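Local structure of PrgX (Enterococcus faecalis, 2AWI) at the interface of chains A and B and the interface of chains A and C. The protein is the receptor for the peptide sex pheromone cCF10 and acts as a repressor, probably through DNA binding, in the regulation of conjugation. Numbering follows the deposited sequence. Chains: chain A/B/C, PrgX.

Contact 1: the interface of chains A and B. Residues chain A 288-290; chain B 248-251.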
loop_
_atom_site.group_PDB
_atom_site.type_symbol
_atom_site.label_atom_id
_atom_site.label_comp_id
_atom_site.label_asym_id
_atom_site.label_seq_id
_atom_site.Cartn_x
_atom_site.Cartn_y
_atom_site.Cartn_z
ATOM N N LYS A 288 -21.327 -10.058 1.207
ATOM C CA LYS A 288 -20.758 -10.802 2.329
ATOM C C LYS A 288 -19.237 -10.673 2.435
ATOM O O LYS A 288 -18.551 -11.603 2.864
ATOM C CB LYS A 288 -21.154 -12.281 2.237
ATOM C CG LYS A 288 -22.653 -12.502 2.124
ATOM C CD LYS A 288 -23.392 -11.869 3.295
ATOM C CE LYS A 288 -24.899 -11.915 3.092
ATOM N NZ LYS A 288 -25.368 -13.306 2.842
ATOM N N PHE A 289 -18.725 -9.510 2.037
ATOM C CA PHE A 289 -17.299 -9.213 2.105
ATOM C C PHE A 289 -17.089 -8.159 3.182
ATOM O O PHE A 289 -17.869 -7.214 3.292
ATOM C CB PHE A 289 -16.790 -8.651 0.775
ATOM C CG PHE A 289 -16.109 -9.662 -0.102
ATOM C CD1 PHE A 289 -16.848 -10.489 -0.944
ATOM C CD2 PHE A 289 -14.719 -9.773 -0.099
ATOM C CE1 PHE A 289 -16.213 -11.411 -1.777
ATOM C CE2 PHE A 289 -14.073 -10.689 -0.924
ATOM C CZ PHE A 289 -14.821 -11.511 -1.767
ATOM N N THR A 290 -16.045 -8.321 3.985
ATOM C CA THR A 290 -15.742 -7.341 5.023
ATOM C C THR A 290 -14.771 -6.339 4.392
ATOM O O THR A 290 -13.658 -6.699 4.006
ATOM C CB THR A 290 -15.061 -7.996 6.241
ATOM O OG1 THR A 290 -15.828 -9.129 6.667
ATOM C CG2 THR A 290 -14.962 -7.004 7.388
ATOM N N ASP B 248 -14.869 -15.358 6.626
ATOM C CA ASP B 248 -15.741 -14.208 6.393
ATOM C C ASP B 248 -15.258 -13.228 5.325
ATOM O O ASP B 248 -15.522 -12.030 5.409
ATOM C CB ASP B 248 -15.990 -13.455 7.703
ATOM C CG ASP B 248 -14.712 -13.023 8.377
ATOM O OD1 ASP B 248 -14.041 -13.882 8.988
ATOM O OD2 ASP B 248 -14.374 -11.824 8.288
ATOM N N LYS B 249 -14.557 -13.744 4.320
ATOM C CA LYS B 249 -14.052 -12.927 3.219
ATOM C C LYS B 249 -13.519 -11.549 3.638
ATOM O O LYS B 249 -13.841 -10.521 3.026
ATOM C CB LYS B 249 -15.154 -12.762 2.166
ATOM C CG LYS B 249 -15.625 -14.077 1.553
ATOM C CD LYS B 249 -14.489 -14.801 0.836
ATOM C CE LYS B 249 -14.935 -16.156 0.301
ATOM N NZ LYS B 249 -15.350 -17.080 1.398
ATOM N N ASN B 250 -12.702 -11.529 4.686
ATOM C CA ASN B 250 -12.125 -10.277 5.157
ATOM C C ASN B 250 -11.104 -9.840 4.104
ATOM O O ASN B 250 -10.241 -10.624 3.712
ATOM C CB ASN B 250 -11.437 -10.493 6.504
ATOM C CG ASN B 250 -11.202 -9.200 7.244
ATOM O OD1 ASN B 250 -10.607 -8.265 6.709
ATOM N ND2 ASN B 250 -11.668 -9.138 8.485
ATOM N N ILE B 251 -11.212 -8.602 3.635
ATOM C CA ILE B 251 -10.297 -8.106 2.610
ATOM C C ILE B 251 -8.867 -7.920 3.103
ATOM O O ILE B 251 -7.919 -8.358 2.445
ATOM C CB ILE B 251 -10.805 -6.789 2.008
ATOM C CG1 ILE B 251 -12.086 -7.060 1.216
ATOM C CG2 ILE B 251 -9.753 -6.185 1.097
ATOM C CD1 ILE B 251 -11.896 -8.035 0.067
#
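One face of the A:Phe289 ring is covered by the aliphatic start of B:Lys249, whose CB stands 3.7 Å above the ring plane, over its centre, in a CH-pi contact. The contact joins the C-terminal TPR region of one copy of the pheromone receptor to another: the chain A loop after helix 270-286 meets the chain B linker between helices 230-248 and 251-266, and the two-fold symmetry supplies a twin with the chains exchanged. B:Ile251 meets the same ring with its delta methyl, CD1 lying 3.3 Å from A:Phe289 CD2 and close to CE2 as well; the two side chains cross at about a right angle. With CG1 of the isoleucine anti to the carbonyl carbon (chi1 -67°) and chi2 at -60°, CD1 turns toward the ring. A:Lys288 O also touches B:Lys249 CB, at 3.7 Å, roughly at right angles to the direction of the ring. This patch flanks a short parallel beta bridge between A:Thr290 and B:Asn250. In the bridge, A:Thr290 N donates to B:Lys249 O at 3.3 Å, from 52° out of the carbonyl plane and off the lone pairs. In return A:Thr290 O takes the amide of B:Ile251 in its carbonyl plane, N to O 3.1 Å. Because B:Ile251 opens helix 251-266, the threonine carbonyl serves as an acceptor from the other chain at that helix start. The A:Thr290 hydroxyl works on the end of the preceding helix: OG1 donates to B:Asp248 O at 3.2 Å, slightly tilted from the carbonyl plane. A second, weak bond runs from OG1 to the carboxylate oxygen B:Asp248 OD2.

Contact 2: the interface of chains A and C. Residues chain A 10-11, 14, 56, 60, 64; chain C 148-150, 182, 186.
A:Glu60 OE2 is gripped by two nitrogens of A:Arg64 and weakly approached across the interface by the backbone amide of C:Gly150. OE2 uses its anti lone pair for A:Arg64 NE, 2.5 Å away, and is also met by A:Arg64 NH2 at 2.8 Å. This side-on salt bridge lies nearly in the guanidinium plane and would fix the rotation of that group. The main bond of the amide, C:Gly150 N to A:Glu60 OE1, is 2.7 Å long and comes in on the syn side, 23° out of the carboxylate plane. Both guanidinium faces are taken by rings of chain C. C:Phe182 CE2 sits 3.3 Å above one face and C:Phe149 CD2 3.4 Å above the other, both offset toward the rim. The C:Phe149 ring, turned 73° against the guanidinium, presents its edge to the ion pair, with A:Glu60 OE2 and A:Arg64 NE in its plane, and a face to A:Ile11 CG2. Lower down the arginine, CG lies over the centre of the C:Phe182 ring, a CH-pi contact helped by CG being anti to the carbonyl carbon (chi1 -80°). Water 1, in the guanidinium plane, links A:Arg64 NH2 (3.1 Å) to C:Phe148 O and to the phenol OH of C:Tyr186. The outer C:Phe149 ring carbons CE2 and CE1 touch A:Ile11 CG1, at 3.8 Å, and A:Glu14 CG, while at the base CB meets the A:Val56 CG1 methyl. The chain A residues lie on helices 4-14 and 58-67 and the loop before the latter, in the XRE-type helix-turn-helix region; the chain C residues frame the starts of helices 150-162 and 184-203, in the TPR-like region.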
loop_
_atom_site.group_PDB
_atom_site.type_symbol
_atom_site.label_atom_id
_atom_site.label_comp_id
_atom_site.label_asym_id
_atom_site.label_seq_id
_atom_site.Cartn_x
_atom_site.Cartn_y
_atom_site.Cartn_z
ATOM N N GLN A 10 -16.214 50.164 -17.807
ATOM C CA GLN A 10 -15.175 49.753 -16.869
ATOM C C GLN A 10 -14.008 49.108 -17.618
ATOM O O GLN A 10 -12.854 49.499 -17.446
ATOM C CB GLN A 10 -15.734 48.741 -15.860
ATOM C CG GLN A 10 -14.648 48.025 -15.054
ATOM C CD GLN A 10 -15.020 46.599 -14.652
ATOM O OE1 GLN A 10 -14.168 45.835 -14.189
ATOM N NE2 GLN A 10 -16.287 46.239 -14.825
ATOM N N ILE A 11 -14.323 48.117 -18.449
ATOM C CA ILE A 11 -13.314 47.386 -19.210
ATOM C C ILE A 11 -12.625 48.286 -20.227
ATOM O O ILE A 11 -11.395 48.310 -20.309
ATOM C CB ILE A 11 -13.941 46.159 -19.941
ATOM C CG1 ILE A 11 -14.716 45.296 -18.937
ATOM C CG2 ILE A 11 -12.849 45.314 -20.596
ATOM C CD1 ILE A 11 -15.434 44.095 -19.548
ATOM N N GLU A 14 -10.264 50.561 -18.442
ATOM C CA GLU A 14 -9.157 49.842 -17.811
ATOM C C GLU A 14 -8.096 49.491 -18.849
ATOM O O GLU A 14 -6.908 49.399 -18.535
ATOM C CB GLU A 14 -9.652 48.548 -17.163
ATOM C CG GLU A 14 -8.541 47.567 -16.781
ATOM C CD GLU A 14 -7.574 48.139 -15.769
ATOM O OE1 GLU A 14 -8.019 48.944 -14.924
ATOM O OE2 GLU A 14 -6.377 47.776 -15.802
ATOM N N VAL A 56 -11.778 40.936 -24.496
ATOM C CA VAL A 56 -12.218 40.228 -23.299
ATOM C C VAL A 56 -13.351 39.298 -23.696
ATOM O O VAL A 56 -14.308 39.715 -24.337
ATOM C CB VAL A 56 -12.714 41.221 -22.214
ATOM C CG1 VAL A 56 -13.213 40.462 -20.982
ATOM C CG2 VAL A 56 -11.593 42.172 -21.847
ATOM N N GLU A 60 -17.469 36.161 -20.281
ATOM C CA GLU A 60 -16.974 36.794 -19.068
ATOM C C GLU A 60 -17.668 38.129 -18.866
ATOM O O GLU A 60 -18.015 38.493 -17.741
ATOM C CB GLU A 60 -15.462 37.025 -19.136
ATOM C CG GLU A 60 -14.885 37.415 -17.790
ATOM C CD GLU A 60 -13.424 37.823 -17.847
ATOM O OE1 GLU A 60 -12.651 37.136 -18.539
ATOM O OE2 GLU A 60 -13.047 38.819 -17.186
ATOM N N ARG A 64 -19.916 39.204 -15.809
ATOM C CA ARG A 64 -19.582 40.403 -15.045
ATOM C C ARG A 64 -20.770 41.353 -14.970
ATOM O O ARG A 64 -20.926 42.091 -13.995
ATOM C CB ARG A 64 -18.378 41.116 -15.670
ATOM C CG ARG A 64 -17.041 40.486 -15.312
ATOM C CD ARG A 64 -15.933 40.977 -16.222
ATOM N NE ARG A 64 -14.665 40.322 -15.926
ATOM C CZ ARG A 64 -13.942 40.559 -14.839
ATOM N NH1 ARG A 64 -14.356 41.445 -13.948
ATOM N NH2 ARG A 64 -12.815 39.891 -14.635
ATOM N N PHE C 148 -7.692 42.736 -13.757
ATOM C CA PHE C 148 -7.482 41.830 -14.868
ATOM C C PHE C 148 -8.668 40.944 -15.205
ATOM O O PHE C 148 -9.583 40.766 -14.407
ATOM C CB PHE C 148 -6.240 41.002 -14.589
ATOM C CG PHE C 148 -5.096 41.829 -14.099
ATOM C CD1 PHE C 148 -5.009 42.179 -12.752
ATOM C CD2 PHE C 148 -4.147 42.329 -14.991
ATOM C CE1 PHE C 148 -3.995 43.018 -12.294
ATOM C CE2 PHE C 148 -3.127 43.171 -14.550
ATOM C CZ PHE C 148 -3.051 43.517 -13.192
ATOM N N PHE C 149 -8.646 40.409 -16.417
ATOM C CA PHE C 149 -9.722 39.559 -16.901
ATOM C C PHE C 149 -9.171 38.208 -17.327
ATOM O O PHE C 149 -7.957 37.999 -17.319
ATOM C CB PHE C 149 -10.415 40.256 -18.077
ATOM C CG PHE C 149 -10.658 41.729 -17.844
ATOM C CD1 PHE C 149 -9.693 42.674 -18.203
ATOM C CD2 PHE C 149 -11.812 42.164 -17.196
ATOM C CE1 PHE C 149 -9.872 44.030 -17.916
ATOM C CE2 PHE C 149 -12.003 43.514 -16.900
ATOM C CZ PHE C 149 -11.029 44.451 -17.261
ATOM N N GLY C 150 -10.071 37.294 -17.684
ATOM C CA GLY C 150 -9.656 35.972 -18.127
ATOM C C GLY C 150 -8.534 35.998 -19.152
ATOM O O GLY C 150 -7.520 35.333 -18.976
ATOM N N PHE C 182 -16.551 34.399 -12.521
ATOM C CA PHE C 182 -17.298 34.980 -13.625
ATOM C C PHE C 182 -17.630 33.965 -14.709
ATOM O O PHE C 182 -17.489 34.233 -15.899
ATOM C CB PHE C 182 -16.537 36.184 -14.196
ATOM C CG PHE C 182 -16.465 37.343 -13.240
ATOM C CD1 PHE C 182 -17.635 37.917 -12.743
ATOM C CD2 PHE C 182 -15.237 37.830 -12.800
ATOM C CE1 PHE C 182 -17.583 38.963 -11.814
ATOM C CE2 PHE C 182 -15.170 38.875 -11.872
ATOM C CZ PHE C 182 -16.350 39.445 -11.375
ATOM N N TYR C 186 -14.215 31.252 -17.420
ATOM C CA TYR C 186 -13.295 32.081 -16.657
ATOM C C TYR C 186 -12.641 31.255 -15.545
ATOM O O TYR C 186 -11.421 31.324 -15.345
ATOM C CB TYR C 186 -14.074 33.272 -16.084
ATOM C CG TYR C 186 -13.349 34.091 -15.049
ATOM C CD1 TYR C 186 -13.361 33.717 -13.702
ATOM C CD2 TYR C 186 -12.665 35.260 -15.409
ATOM C CE1 TYR C 186 -12.711 34.487 -12.739
ATOM C CE2 TYR C 186 -12.016 36.032 -14.463
ATOM C CZ TYR C 186 -12.041 35.643 -13.128
ATOM O OH TYR C 186 -11.395 36.407 -12.188
HETATM O O HOH W 1 -10.833 39.622 -12.216
#

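Contact 1 and contact 2 lie about 55 Å apart, measured between the centres of their C-alpha atoms, and share no residues or elements. Chain A takes part in both with opposite ends of its sequence: contact 1 uses the loop after helix 270-286 to reach chain B, contact 2 the helix-turn-helix region to reach the TPR-like region of chain C. Each interface is two-fold symmetric, so the two together can build the four-chain deposited assembly, which would make it a pair of contact 2 dimers joined through contact 1. The structure alone does not show whether this tetramer forms in the cell.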